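Local coordinates for hypothetical protein TM0723 (Thermotoga maritima, PDB 1VMJ), which is uncharacterised, but is a putative thiamin phosphate synthase of the YjbQ (UPF0047) family that assembles as a trimer and binds sodium in the crystal, at residues D74-K86 with N100-R112. Numbering follows the deposited sequence. Where two conformers were deposited one is given.
Sequences DFEVWLEKLAPEK and NADAHLKRTIMGR. With NA (sodium ion), chain B.
Lys106 reaches from helix 101-110 to the C-terminal end of helix 69-82, and its ammonium group is gripped by three oxygens. NZ donates to Ala83 O at 2.7 Å, tilted from the carbonyl plane, and forms salt bridges with Glu80 OE2 and Asp102 OD2, each using the anti lone pair. The chain runs extended past Leu79 CB before a turn at its last torsion (chi4 68°) swings NZ onto this site. Glu80 OE2 also accepts a hydrogen bond from Glu85 N on its syn side, which ties the chain after the helix back to it. Glu80 OE2 and Asp102 OD2 lie 4.5 Å apart, and the lysine charge probably offsets their repulsion; Asp102 OD1 is paired with Arg27. An alanine in place of Lys106 would probably leave Glu80 and Asp102 facing each other without their shared cation and Ala83 O without this donor.

Beyond the polar end the interface is apolar. Ala83 CB abuts Leu105 CB at 3.7 Å, while the side chains of Leu79 and Ile109 run antiparallel alongside one another, Leu79 CD2 against Ile109 CG2. Ile109 CG2 also meets Trp78 CZ3 at 3.6 Å. Met110, folded at chi2 and chi3, lays CE over one face of the Phe75 ring, 25° off its normal, in a CH-pi contact; SD approaches the Phe75 ring obliquely, a Met-aromatic contact.

Phe75 and Trp78 also pack on Leu105 and Ile109 of the third subunit, so the helix pair extends into the trimer interface. Segment axes 9.8 Å apart at 119° mark a steeply crossed helix pair. Helix 101-110 supplies His104 NE2, and Asn100 at its N-cap position supplies OD1, to a sodium ion that His93 of the same chain and three waters also bind.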
# COMPACT_ATOMS: atom_id res chain seq x y z
N ASP A 74 14.71 -13.18 6.64
CA ASP A 74 15.22 -12.12 5.78
C ASP A 74 14.48 -10.80 5.97
O ASP A 74 15.11 -9.75 6.01
CB ASP A 74 15.14 -12.54 4.31
CG ASP A 74 15.99 -13.77 3.99
OD1 ASP A 74 17.01 -14.00 4.69
OD2 ASP A 74 15.66 -14.50 3.04
N PHE A 75 13.16 -10.83 6.12
CA PHE A 75 12.41 -9.59 6.39
C PHE A 75 12.86 -8.96 7.71
O PHE A 75 13.00 -7.75 7.81
CB PHE A 75 10.88 -9.83 6.41
CG PHE A 75 10.23 -9.78 5.06
CD1 PHE A 75 10.19 -8.61 4.33
CD2 PHE A 75 9.60 -10.90 4.55
CE1 PHE A 75 9.55 -8.57 3.10
CE2 PHE A 75 8.97 -10.86 3.32
CZ PHE A 75 8.95 -9.70 2.60
N GLU A 76 13.04 -9.78 8.74
CA GLU A 76 13.50 -9.27 10.04
C GLU A 76 14.82 -8.53 9.90
O GLU A 76 14.99 -7.39 10.38
CB GLU A 76 13.60 -10.42 11.05
CG GLU A 76 14.49 -10.15 12.26
CD GLU A 76 13.96 -9.12 13.24
OE1 GLU A 76 12.76 -8.81 13.23
OE2 GLU A 76 14.77 -8.64 14.06
N VAL A 77 15.77 -9.17 9.24
CA VAL A 77 17.10 -8.58 9.04
C VAL A 77 17.00 -7.29 8.21
O VAL A 77 17.62 -6.28 8.52
CB VAL A 77 18.05 -9.59 8.35
CG1 VAL A 77 19.33 -8.91 7.91
CG2 VAL A 77 18.32 -10.77 9.28
N TRP A 78 16.20 -7.33 7.16
CA TRP A 78 16.05 -6.18 6.24
C TRP A 78 15.38 -4.99 6.89
O TRP A 78 15.82 -3.87 6.74
CB TRP A 78 15.24 -6.66 5.06
CG TRP A 78 15.01 -5.71 3.98
CD1 TRP A 78 15.96 -5.13 3.19
CD2 TRP A 78 13.75 -5.29 3.47
NE1 TRP A 78 15.35 -4.36 2.22
CE2 TRP A 78 14.00 -4.45 2.37
CE3 TRP A 78 12.41 -5.55 3.83
CZ2 TRP A 78 12.98 -3.86 1.64
CZ3 TRP A 78 11.39 -4.95 3.08
CH2 TRP A 78 11.68 -4.12 2.01
N LEU A 79 14.33 -5.25 7.65
CA LEU A 79 13.63 -4.19 8.33
C LEU A 79 14.48 -3.57 9.41
O LEU A 79 14.36 -2.37 9.68
CB LEU A 79 12.32 -4.70 8.93
CG LEU A 79 11.23 -5.08 7.92
CD1 LEU A 79 10.11 -5.91 8.56
CD2 LEU A 79 10.67 -3.80 7.27
N GLU A 80 15.32 -4.37 10.06
CA GLU A 80 16.25 -3.83 11.03
C GLU A 80 17.32 -2.95 10.38
O GLU A 80 17.82 -1.99 10.99
CB GLU A 80 16.90 -4.92 11.88
CG GLU A 80 16.14 -5.25 13.14
CD GLU A 80 16.30 -4.18 14.20
OE1 GLU A 80 17.30 -4.21 14.96
OE2 GLU A 80 15.43 -3.28 14.27
N LYS A 81 17.70 -3.28 9.16
CA LYS A 81 18.62 -2.45 8.39
C LYS A 81 17.97 -1.15 7.97
O LYS A 81 18.57 -0.10 8.09
CB LYS A 81 19.13 -3.22 7.18
CG LYS A 81 20.09 -2.42 6.32
CD LYS A 81 20.85 -3.28 5.32
N LEU A 82 16.74 -1.20 7.48
CA LEU A 82 16.09 0.01 7.00
C LEU A 82 15.57 0.91 8.09
O LEU A 82 15.52 2.14 7.90
CB LEU A 82 14.92 -0.37 6.11
CG LEU A 82 15.20 -1.12 4.82
CD1 LEU A 82 13.91 -1.32 4.07
CD2 LEU A 82 16.20 -0.37 3.99
N ALA A 83 15.17 0.32 9.22
CA ALA A 83 14.53 1.06 10.31
C ALA A 83 14.91 0.44 11.66
O ALA A 83 14.10 -0.19 12.31
CB ALA A 83 13.03 1.04 10.11
N PRO A 84 16.17 0.60 12.06
CA PRO A 84 16.69 -0.02 13.26
C PRO A 84 15.94 0.38 14.53
O PRO A 84 15.62 1.53 14.73
CB PRO A 84 18.14 0.44 13.32
CG PRO A 84 18.21 1.56 12.42
CD PRO A 84 17.22 1.34 11.36
N GLU A 85 15.68 -0.62 15.37
CA GLU A 85 15.06 -0.39 16.65
C GLU A 85 15.87 0.55 17.52
O GLU A 85 15.32 1.47 18.14
CB GLU A 85 14.90 -1.72 17.38
CG GLU A 85 14.20 -1.59 18.71
CD GLU A 85 14.07 -2.92 19.44
OE1 GLU A 85 14.23 -4.01 18.82
OE2 GLU A 85 13.79 -2.87 20.66
N LYS A 86 17.18 0.30 17.57
CA LYS A 86 18.12 0.95 18.50
C LYS A 86 19.25 1.67 17.76
O LYS A 86 19.56 1.29 16.62
CB LYS A 86 18.71 -0.09 19.46
CG LYS A 86 17.67 -0.63 20.43
CD LYS A 86 18.19 -1.62 21.47
N ASN A 100 9.06 2.78 20.71
CA ASN A 100 8.54 2.11 19.52
C ASN A 100 8.62 2.90 18.23
O ASN A 100 8.03 2.48 17.24
CB ASN A 100 7.11 1.62 19.78
CG ASN A 100 6.10 2.76 19.91
OD1 ASN A 100 6.41 3.93 19.71
ND2 ASN A 100 4.85 2.39 20.19
N ALA A 101 9.41 3.97 18.16
CA ALA A 101 9.53 4.73 16.91
C ALA A 101 9.82 3.84 15.70
O ALA A 101 9.17 3.96 14.65
CB ALA A 101 10.57 5.83 17.05
N ASP A 102 10.73 2.89 15.86
CA ASP A 102 11.11 2.00 14.77
C ASP A 102 9.94 1.20 14.22
O ASP A 102 9.91 0.89 13.03
CB ASP A 102 12.20 1.02 15.18
CG ASP A 102 11.68 -0.10 16.08
OD1 ASP A 102 11.29 0.16 17.25
OD2 ASP A 102 11.60 -1.25 15.58
N ALA A 103 8.99 0.87 15.09
CA ALA A 103 7.85 0.05 14.69
C ALA A 103 6.94 0.81 13.72
O ALA A 103 6.35 0.22 12.83
CB ALA A 103 7.07 -0.44 15.90
N HIS A 104 6.85 2.13 13.90
CA HIS A 104 6.05 2.96 13.00
C HIS A 104 6.69 2.97 11.62
O HIS A 104 6.00 2.98 10.60
CB HIS A 104 5.99 4.39 13.50
CG HIS A 104 5.32 4.54 14.83
ND1 HIS A 104 3.99 4.88 14.96
CD2 HIS A 104 5.81 4.45 16.08
CE1 HIS A 104 3.68 4.97 16.24
NE2 HIS A 104 4.77 4.71 16.94
N LEU A 105 8.02 2.99 11.59
CA LEU A 105 8.78 2.93 10.34
C LEU A 105 8.72 1.56 9.65
O LEU A 105 8.46 1.48 8.46
CB LEU A 105 10.25 3.38 10.57
CG LEU A 105 10.42 4.73 11.26
CD1 LEU A 105 11.89 5.06 11.36
CD2 LEU A 105 9.64 5.84 10.63
N LYS A 106 8.95 0.50 10.41
CA LYS A 106 8.89 -0.86 9.89
C LYS A 106 7.52 -1.14 9.27
O LYS A 106 7.41 -1.72 8.19
CB LYS A 106 9.22 -1.89 10.98
CG LYS A 106 10.66 -1.97 11.41
CD LYS A 106 10.83 -3.11 12.40
CE LYS A 106 12.29 -3.44 12.68
NZ LYS A 106 12.96 -2.35 13.41
N ARG A 107 6.45 -0.72 9.95
CA ARG A 107 5.10 -0.99 9.43
C ARG A 107 4.90 -0.24 8.13
O ARG A 107 4.19 -0.73 7.25
CB ARG A 107 4.01 -0.68 10.47
CG ARG A 107 3.23 0.64 10.32
CD ARG A 107 2.23 0.64 9.20
NE ARG A 107 1.25 1.72 9.28
CZ ARG A 107 0.08 1.63 9.88
NH1 ARG A 107 -0.32 0.52 10.47
NH2 ARG A 107 -0.75 2.67 9.88
N THR A 108 5.51 0.94 8.01
CA THR A 108 5.40 1.72 6.80
C THR A 108 5.98 0.95 5.61
O THR A 108 5.37 0.92 4.54
CB THR A 108 6.04 3.09 7.00
OG1 THR A 108 5.39 3.77 8.06
CG2 THR A 108 5.96 3.92 5.72
N ILE A 109 7.12 0.31 5.80
CA ILE A 109 7.69 -0.51 4.74
C ILE A 109 6.76 -1.65 4.34
O ILE A 109 6.52 -1.87 3.15
CB ILE A 109 9.04 -1.08 5.16
CG1 ILE A 109 10.04 0.06 5.39
CG2 ILE A 109 9.58 -2.08 4.15
CD1 ILE A 109 10.36 0.86 4.16
N MET A 110 6.25 -2.40 5.31
CA MET A 110 5.47 -3.60 4.99
C MET A 110 4.06 -3.25 4.53
O MET A 110 3.42 -4.03 3.78
CB MET A 110 5.42 -4.55 6.18
CG MET A 110 6.73 -5.11 6.64
SD MET A 110 7.71 -5.90 5.39
CE MET A 110 6.62 -7.20 4.92
N GLY A 111 3.57 -2.11 4.98
CA GLY A 111 2.24 -1.63 4.66
C GLY A 111 1.21 -1.82 5.76
O GLY A 111 1.28 -2.72 6.58
N ARG A 112 0.20 -0.98 5.71
CA ARG A 112 -0.90 -1.05 6.64
C ARG A 112 -1.95 -2.12 6.34
O ARG A 112 -2.55 -2.67 7.25
CB ARG A 112 -1.59 0.32 6.67
CG ARG A 112 -2.93 0.34 7.41
CD ARG A 112 -3.54 1.71 7.38
NE ARG A 112 -4.82 1.78 8.04
CZ ARG A 112 -5.99 1.61 7.44
NH1 ARG A 112 -6.05 1.32 6.16
NH2 ARG A 112 -7.10 1.79 8.13
NA NA B . 4.45 5.26 18.95
O HOH W 1 12.75 2.70 18.35
O HOH W 2 4.25 5.53 20.98
O HOH W 3 2.82 3.84 19.29
O HOH W 4 2.57 6.47 18.67